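Local coordinates for tudor domain-containing protein 1 (PDB 5M9N), which probably acts in germline piRNA-guided transposon silencing, with Tudor domains that bind arginine-methylated Piwi-family proteins and peptides, at residues K27-N32 and Q144-V149. Sequence-based numbering, arbitrary orientation. Where two conformers were deposited one is given.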
ATOM      1  N   LYS A  27      -3.654   6.564 -10.876  1.00 44.21           N
ATOM      2  CA  LYS A  27      -4.049   5.397 -11.670  1.00 45.15           C
ATOM      3  C   LYS A  27      -4.107   4.166 -10.764  1.00 45.66           C
ATOM      4  O   LYS A  27      -3.487   4.148  -9.707  1.00 44.21           O
ATOM      5  CB  LYS A  27      -3.061   5.194 -12.805  1.00 44.92           C
ATOM      6  CG  LYS A  27      -3.154   6.252 -13.883  1.00 46.06           C
ATOM      7  CD  LYS A  27      -1.986   6.107 -14.857  1.00 48.14           C
ATOM      8  CE  LYS A  27      -2.297   6.675 -16.226  1.00 49.63           C
ATOM      9  NZ  LYS A  27      -2.579   8.135 -16.129  1.00 51.60           N
ATOM     10  N   VAL A  28      -4.859   3.146 -11.177  1.00 47.66           N
ATOM     11  CA  VAL A  28      -5.123   1.959 -10.340  1.00 48.01           C
ATOM     12  C   VAL A  28      -4.751   0.712 -11.126  1.00 50.53           C
ATOM     13  O   VAL A  28      -5.092   0.583 -12.311  1.00 50.88           O
ATOM     14  CB  VAL A  28      -6.594   1.905  -9.902  1.00 49.28           C
ATOM     15  CG1 VAL A  28      -6.930   0.576  -9.228  1.00 50.55           C
ATOM     16  CG2 VAL A  28      -6.900   3.059  -8.946  1.00 49.25           C
ATOM     17  N   LEU A  29      -4.048  -0.210 -10.470  1.00 50.36           N
ATOM     18  CA  LEU A  29      -3.783  -1.487 -11.091  1.00 51.37           C
ATOM     19  C   LEU A  29      -5.121  -2.163 -11.413  1.00 52.22           C
ATOM     20  O   LEU A  29      -6.030  -2.204 -10.592  1.00 51.90           O
ATOM     21  CB  LEU A  29      -2.922  -2.370 -10.191  1.00 50.91           C
ATOM     22  CG  LEU A  29      -1.489  -1.881 -10.039  1.00 49.84           C
ATOM     23  CD1 LEU A  29      -0.857  -2.433  -8.777  1.00 49.60           C
ATOM     24  CD2 LEU A  29      -0.632  -2.260 -11.246  1.00 51.84           C
ATOM     25  N   THR A  30      -5.242  -2.595 -12.662  1.00 54.47           N
ATOM     26  CA  THR A  30      -6.332  -3.431 -13.121  1.00 53.79           C
ATOM     27  C   THR A  30      -5.982  -4.781 -12.533  1.00 52.20           C
ATOM     28  O   THR A  30      -4.891  -5.336 -12.817  1.00 52.67           O
ATOM     29  CB  THR A  30      -6.392  -3.527 -14.670  1.00 56.35           C
ATOM     30  OG1 THR A  30      -6.723  -2.250 -15.230  1.00 56.73           O
ATOM     31  CG2 THR A  30      -7.431  -4.578 -15.149  1.00 57.29           C
ATOM     32  N   LEU A  31      -6.872  -5.255 -11.671  1.00 48.20           N
ATOM     33  CA  LEU A  31      -6.816  -6.578 -11.107  1.00 45.69           C
ATOM     34  C   LEU A  31      -8.162  -7.189 -11.416  1.00 44.01           C
ATOM     35  O   LEU A  31      -9.174  -6.799 -10.840  1.00 45.90           O
ATOM     36  CB  LEU A  31      -6.566  -6.517  -9.613  1.00 44.94           C
ATOM     37  CG  LEU A  31      -5.161  -6.967  -9.232  1.00 46.15           C
ATOM     38  CD1 LEU A  31      -4.089  -6.150  -9.918  1.00 45.73           C
ATOM     39  CD2 LEU A  31      -5.028  -6.925  -7.719  1.00 45.97           C
ATOM     40  N   ASN A  32      -8.187  -8.053 -12.410  1.00 42.66           N
ATOM     41  CA  ASN A  32      -9.411  -8.772 -12.766  1.00 42.39           C
ATOM     42  C   ASN A  32      -9.590  -9.978 -11.847  1.00 39.65           C
ATOM     43  O   ASN A  32      -8.590 -10.560 -11.362  1.00 37.09           O
ATOM     44  CB  ASN A  32      -9.365  -9.205 -14.229  1.00 44.82           C
ATOM     45  CG  ASN A  32      -9.288  -8.020 -15.186  1.00 47.35           C
ATOM     46  OD1 ASN A  32      -8.459  -8.000 -16.089  1.00 49.61           O
ATOM     47  ND2 ASN A  32     -10.125  -7.015 -14.970  1.00 47.97           N
ATOM     48  N   GLN A 144       1.009   1.396  -6.405  1.00 28.02           N
ATOM     49  CA  GLN A 144       1.477   0.035  -6.302  1.00 28.05           C
ATOM     50  C   GLN A 144       1.035  -0.786  -5.087  1.00 27.23           C
ATOM     51  O   GLN A 144       1.314  -1.987  -5.085  1.00 28.57           O
ATOM     52  CB  GLN A 144       2.978   0.025  -6.435  1.00 28.19           C
ATOM     53  CG  GLN A 144       3.439   0.568  -7.796  1.00 28.96           C
ATOM     54  CD  GLN A 144       3.156  -0.374  -8.946  1.00 29.83           C
ATOM     55  OE1 GLN A 144       3.578  -1.557  -8.907  1.00 31.22           O
ATOM     56  NE2 GLN A 144       2.523   0.119  -9.984  1.00 29.92           N
ATOM     57  N   ALA A 145       0.465  -0.183  -4.046  1.00 25.91           N
ATOM     58  CA  ALA A 145       0.045  -0.922  -2.860  1.00 25.32           C
ATOM     59  C   ALA A 145      -1.363  -1.390  -3.147  1.00 25.44           C
ATOM     60  O   ALA A 145      -2.243  -0.566  -3.396  1.00 25.76           O
ATOM     61  CB  ALA A 145       0.046  -0.067  -1.621  1.00 24.85           C
ATOM     62  N   ILE A 146      -1.554  -2.695  -3.254  1.00 25.01           N
ATOM     63  CA  ILE A 146      -2.860  -3.229  -3.623  1.00 25.27           C
ATOM     64  C   ILE A 146      -3.586  -3.579  -2.326  1.00 24.78           C
ATOM     65  O   ILE A 146      -3.098  -4.394  -1.564  1.00 24.32           O
ATOM     66  CB  ILE A 146      -2.721  -4.457  -4.506  1.00 25.85           C
ATOM     67  CG1 ILE A 146      -2.066  -4.099  -5.846  1.00 26.37           C
ATOM     68  CG2 ILE A 146      -4.076  -5.053  -4.811  1.00 26.43           C
ATOM     69  CD1 ILE A 146      -1.194  -5.214  -6.341  1.00 26.66           C
ATOM     70  N   LYS A 147      -4.752  -2.949  -2.091  1.00 24.54           N
ATOM     71  CA  LYS A 147      -5.510  -3.170  -0.879  0.50 24.72           C
ATOM     72  C   LYS A 147      -6.320  -4.462  -0.972  1.00 25.08           C
ATOM     73  O   LYS A 147      -7.073  -4.662  -1.915  1.00 25.61           O
ATOM     74  CB  LYS A 147      -6.456  -1.993  -0.610  0.50 24.92           C
ATOM     75  CG  LYS A 147      -7.295  -2.180   0.636  0.50 25.28           C
ATOM     76  CD  LYS A 147      -6.441  -2.498   1.845  0.50 25.08           C
ATOM     77  CE  LYS A 147      -7.347  -2.954   2.969  0.50 25.56           C
ATOM     78  NZ  LYS A 147      -8.399  -3.996   2.702  0.50 25.90           N
ATOM     79  N   CYS A 148      -6.159  -5.312   0.038  1.00 25.32           N
ATOM     80  CA  CYS A 148      -6.637  -6.654   0.045  1.00 25.73           C
ATOM     81  C   CYS A 148      -7.391  -6.991   1.313  1.00 25.92           C
ATOM     82  O   CYS A 148      -7.104  -6.470   2.396  1.00 25.48           O
ATOM     83  CB  CYS A 148      -5.449  -7.621  -0.052  1.00 25.93           C
ATOM     84  SG  CYS A 148      -4.576  -7.485  -1.628  1.00 26.18           S
ATOM     85  N   VAL A 149      -8.324  -7.934   1.151  1.00 26.55           N
ATOM     86  CA  VAL A 149      -8.998  -8.606   2.211  1.00 27.04           C
ATOM     87  C   VAL A 149      -8.853 -10.121   1.953  1.00 27.86           C
ATOM     88  O   VAL A 149      -9.040 -10.552   0.846  1.00 27.91           O
ATOM     89  CB  VAL A 149     -10.492  -8.316   2.089  1.00 27.36           C
ATOM     90  CG1 VAL A 149     -11.299  -9.123   3.107  1.00 27.88           C
ATOM     91  CG2 VAL A 149     -10.737  -6.826   2.197  1.00 27.19           C
TER
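Leu29 and Leu31 reach from the loop ahead of strand 36-44 to Ile146, on strand 146-150 of the mixed sheet of the staphylococcal nuclease-like (OB-fold) part that flanks the five-stranded Tudor barrel in this extended Tudor domain. The contact is small and mostly apolar, burying 201 Å² over both sides. Each branch of Ile146 meets a different leucine. CG1 lies beside the backbone N (chi1 -64°) and touches Leu29 CD1 at 3.6 Å, while the terminal Ile146 CD1 is 3.7 Å from that same Leu29 methyl. The two side chains cross at about a right angle, and the one methyl touches both CG1 and CD1. CG2, pointing opposite the backbone N, meets Leu31 CD2 at 3.6 Å, and here the side chains approach tip to tip. Phe37 of strand 36-44 also packs on Leu31 and Ile146, and Gln54 of strand 49-54 touches both leucines, so the loop also borders strands 36-44 and 49-54. Leu29 uses its second methyl on Gln144, whose CA-CB bond leads away from the loop. A bend at chi2 (-72°) brings the amide back across the leucine. Its NE2 donates to the backbone O of Pro142; the same NE2 lies 4.1 Å from the apolar methyl Leu29 CD2, a van der Waals contact.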